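Local coordinates for protein papain-like protease (Human betacoronavirus 2c EMC/2012, PDB 4RNA) that probably cleaves the viral polyprotein as a cysteine protease and, like related coronavirus papain-like proteases, removes ubiquitin-type modifiers from host proteins, at residues A[190-195]-A[233-238]. Sequence-based numbering, arbitrary orientation.
Sequences REWCNV and ERHRQL. With ZN (zinc ion), chain B.
W192 holds CG between its backbone N and carbonyl carbon (chi1 78°), and H235 sets its CG anti to the carbonyl carbon (chi1 -51°); both side chains lie on the same face of two antiparallel strands. The H235 CB sits on the indole face, 3.4 Å from the centroid of the six-membered ring, a CH-pi contact almost on the ring normal. The imidazole lies obliquely to the five-membered ring, with H235 CD2 3.5 Å from W192 NE1 and the two ring planes 33° apart. Q237 comes in at the indole edge, its CB 3.7 Å from W192 CZ3. Beneath these side chains, W192 and H235 form a hydrogen-bonded pair, as do R190 and Q237, where R190 N reaches Q237 O at 2.9 Å.

On the other face, E191 extends its carboxylate between two arginines. E191 OE1 meets R234 NH2 at 3.1 Å in a salt bridge; in the conformer given, E191 OE2 is 2.8 Å from R236 NH1, a salt bridge with a weak, bent hydrogen bond, and a second R236 conformer leaves this link less certain. Both guanidinium planes stand steeply to the carboxylate. OE2 also accepts a hydrogen bond from the backbone N of A64 of the second subunit, and R234 NH1 is hydrogen-bonded to Q229 OE1.

Where the strand ends, C193 SG binds zinc at 2.4 Å, with C196, C228 and C230 completing the four-cysteine site of the zinc-binding fingers known in this family. Strand 186-193 is flanked by 197-204, whose D200 forms a salt bridge with R190 NE, while strand 233-242 pairs on its other side with 224-227, where T225 OG1 is hydrogen-bonded to H235 ND1.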
loop_
_atom_site.group_PDB
_atom_site.type_symbol
_atom_site.label_atom_id
_atom_site.label_comp_id
_atom_site.label_asym_id
_atom_site.label_seq_id
_atom_site.Cartn_x
_atom_site.Cartn_y
_atom_site.Cartn_z
ATOM N N ARG A 190 13.199 17.986 22.185
ATOM C CA ARG A 190 13.374 17.862 23.623
ATOM C C ARG A 190 11.989 17.941 24.242
ATOM O O ARG A 190 11.116 18.814 23.867
ATOM C CB ARG A 190 14.342 18.915 24.182
ATOM C CG ARG A 190 14.534 18.859 25.710
ATOM C CD ARG A 190 15.691 19.780 26.123
ATOM N NE ARG A 190 16.956 19.220 25.666
ATOM C CZ ARG A 190 18.066 19.912 25.449
ATOM N NH1 ARG A 190 18.081 21.225 25.635
ATOM N NH2 ARG A 190 19.160 19.281 25.026
ATOM N N GLU A 191 11.774 16.999 25.162
ATOM C CA GLU A 191 10.572 16.977 25.982
ATOM C C GLU A 191 11.023 17.202 27.451
ATOM O O GLU A 191 11.959 16.543 27.941
ATOM C CB GLU A 191 9.853 15.635 25.796
ATOM C CG GLU A 191 9.216 15.535 24.425
ATOM C CD GLU A 191 8.314 14.311 24.215
ATOM O OE1 GLU A 191 8.225 13.434 25.108
ATOM O OE2 GLU A 191 7.676 14.239 23.124
ATOM N N TRP A 192 10.386 18.137 28.152
ATOM C CA TRP A 192 10.817 18.352 29.549
ATOM C C TRP A 192 9.742 18.821 30.480
ATOM O O TRP A 192 8.714 19.416 30.073
ATOM C CB TRP A 192 12.065 19.254 29.631
ATOM C CG TRP A 192 11.717 20.694 29.445
ATOM C CD1 TRP A 192 11.537 21.675 30.442
ATOM C CD2 TRP A 192 11.413 21.374 28.172
ATOM N NE1 TRP A 192 11.171 22.881 29.886
ATOM C CE2 TRP A 192 11.069 22.770 28.525
ATOM C CE3 TRP A 192 11.357 20.974 26.825
ATOM C CZ2 TRP A 192 10.711 23.712 27.552
ATOM C CZ3 TRP A 192 10.991 21.921 25.840
ATOM C CH2 TRP A 192 10.726 23.273 26.184
ATOM N N CYS A 193 9.988 18.497 31.743
ATOM C CA CYS A 193 9.321 19.062 32.894
ATOM C C CYS A 193 10.423 19.522 33.884
ATOM O O CYS A 193 11.377 18.791 34.126
ATOM C CB CYS A 193 8.491 17.986 33.588
ATOM S SG CYS A 193 7.808 18.502 35.198
ATOM N N ASN A 194 10.192 20.679 34.491
ATOM C CA ASN A 194 11.155 21.360 35.361
ATOM C C ASN A 194 11.268 20.611 36.672
ATOM O O ASN A 194 12.284 20.737 37.371
ATOM C CB ASN A 194 10.784 22.850 35.475
ATOM C CG ASN A 194 10.893 23.547 34.116
ATOM O OD1 ASN A 194 11.823 23.253 33.397
ATOM N ND2 ASN A 194 9.906 24.402 33.726
ATOM N N VAL A 195 10.286 19.737 36.931
ATOM C CA VAL A 195 10.369 18.746 38.047
ATOM C C VAL A 195 10.859 17.341 37.610
ATOM O O VAL A 195 11.807 16.798 38.165
ATOM C CB VAL A 195 9.007 18.673 38.826
ATOM C CG1 VAL A 195 8.994 17.536 39.830
ATOM C CG2 VAL A 195 8.693 20.008 39.512
ATOM N N GLU A 233 3.385 20.825 34.443
ATOM C CA GLU A 233 3.366 21.119 33.001
ATOM C C GLU A 233 4.540 20.437 32.371
ATOM O O GLU A 233 5.597 20.297 33.000
ATOM C CB GLU A 233 3.599 22.600 32.750
ATOM C CG GLU A 233 2.335 23.404 32.613
ATOM C CD GLU A 233 2.635 24.898 32.411
ATOM O OE1 GLU A 233 1.663 25.644 32.157
ATOM O OE2 GLU A 233 3.830 25.330 32.478
ATOM N N ARG A 234 4.346 20.049 31.113
ATOM C CA ARG A 234 5.299 19.255 30.349
ATOM C C ARG A 234 5.417 20.007 29.019
ATOM O O ARG A 234 4.427 20.461 28.517
ATOM C CB ARG A 234 4.608 17.921 30.033
ATOM C CG ARG A 234 5.287 16.720 30.544
ATOM C CD ARG A 234 4.625 15.515 29.918
ATOM N NE ARG A 234 5.588 15.060 28.946
ATOM C CZ ARG A 234 6.265 13.899 28.991
ATOM N NH1 ARG A 234 6.037 12.972 29.949
ATOM N NH2 ARG A 234 7.128 13.616 28.019
ATOM N N HIS A 235 6.607 20.134 28.455
ATOM C CA HIS A 235 6.755 20.823 27.165
ATOM C C HIS A 235 7.426 19.987 26.095
ATOM O O HIS A 235 8.194 19.080 26.379
ATOM C CB HIS A 235 7.638 22.061 27.354
ATOM C CG HIS A 235 7.205 22.931 28.479
ATOM N ND1 HIS A 235 6.180 23.814 28.352
ATOM C CD2 HIS A 235 7.646 23.010 29.794
ATOM C CE1 HIS A 235 5.992 24.481 29.526
ATOM N NE2 HIS A 235 6.872 23.966 30.431
ATOM N N ARG A 236 7.170 20.280 24.839
ATOM C CA ARG A 236 7.857 19.613 23.726
ATOM C C ARG A 236 8.372 20.709 22.787
ATOM O O ARG A 236 7.557 21.582 22.353
ATOM C CB ARG A 236 6.835 18.690 23.004
ATOM C CG ARG A 236 7.158 18.239 21.581
ATOM C CD ARG A 236 6.285 17.033 21.177
ATOM N NE ARG A 236 6.605 16.491 19.848
ATOM C CZ ARG A 236 7.556 15.598 19.595
ATOM N NH1 ARG A 236 8.301 15.079 20.581
ATOM N NH2 ARG A 236 7.748 15.194 18.342
ATOM N N GLN A 237 9.638 20.669 22.447
ATOM C CA GLN A 237 10.147 21.669 21.510
ATOM C C GLN A 237 11.278 21.163 20.664
ATOM O O GLN A 237 12.144 20.430 21.153
ATOM C CB GLN A 237 10.551 22.972 22.273
ATOM C CG GLN A 237 11.032 24.114 21.407
ATOM C CD GLN A 237 11.216 25.397 22.206
ATOM O OE1 GLN A 237 10.517 25.643 23.211
ATOM N NE2 GLN A 237 12.190 26.194 21.787
ATOM N N LEU A 238 11.292 21.559 19.381
ATOM C CA LEU A 238 12.471 21.335 18.527
ATOM C C LEU A 238 13.744 22.164 18.970
ATOM O O LEU A 238 13.719 23.384 19.035
ATOM C CB LEU A 238 12.082 21.633 17.062
ATOM C CG LEU A 238 13.161 21.337 16.003
ATOM C CD1 LEU A 238 13.597 19.848 15.929
ATOM C CD2 LEU A 238 12.642 21.862 14.655
HETATM ZN ZN ZN B . 6.470 16.611 35.748
HETATM O O HOH W 1 7.976 21.828 34.038
#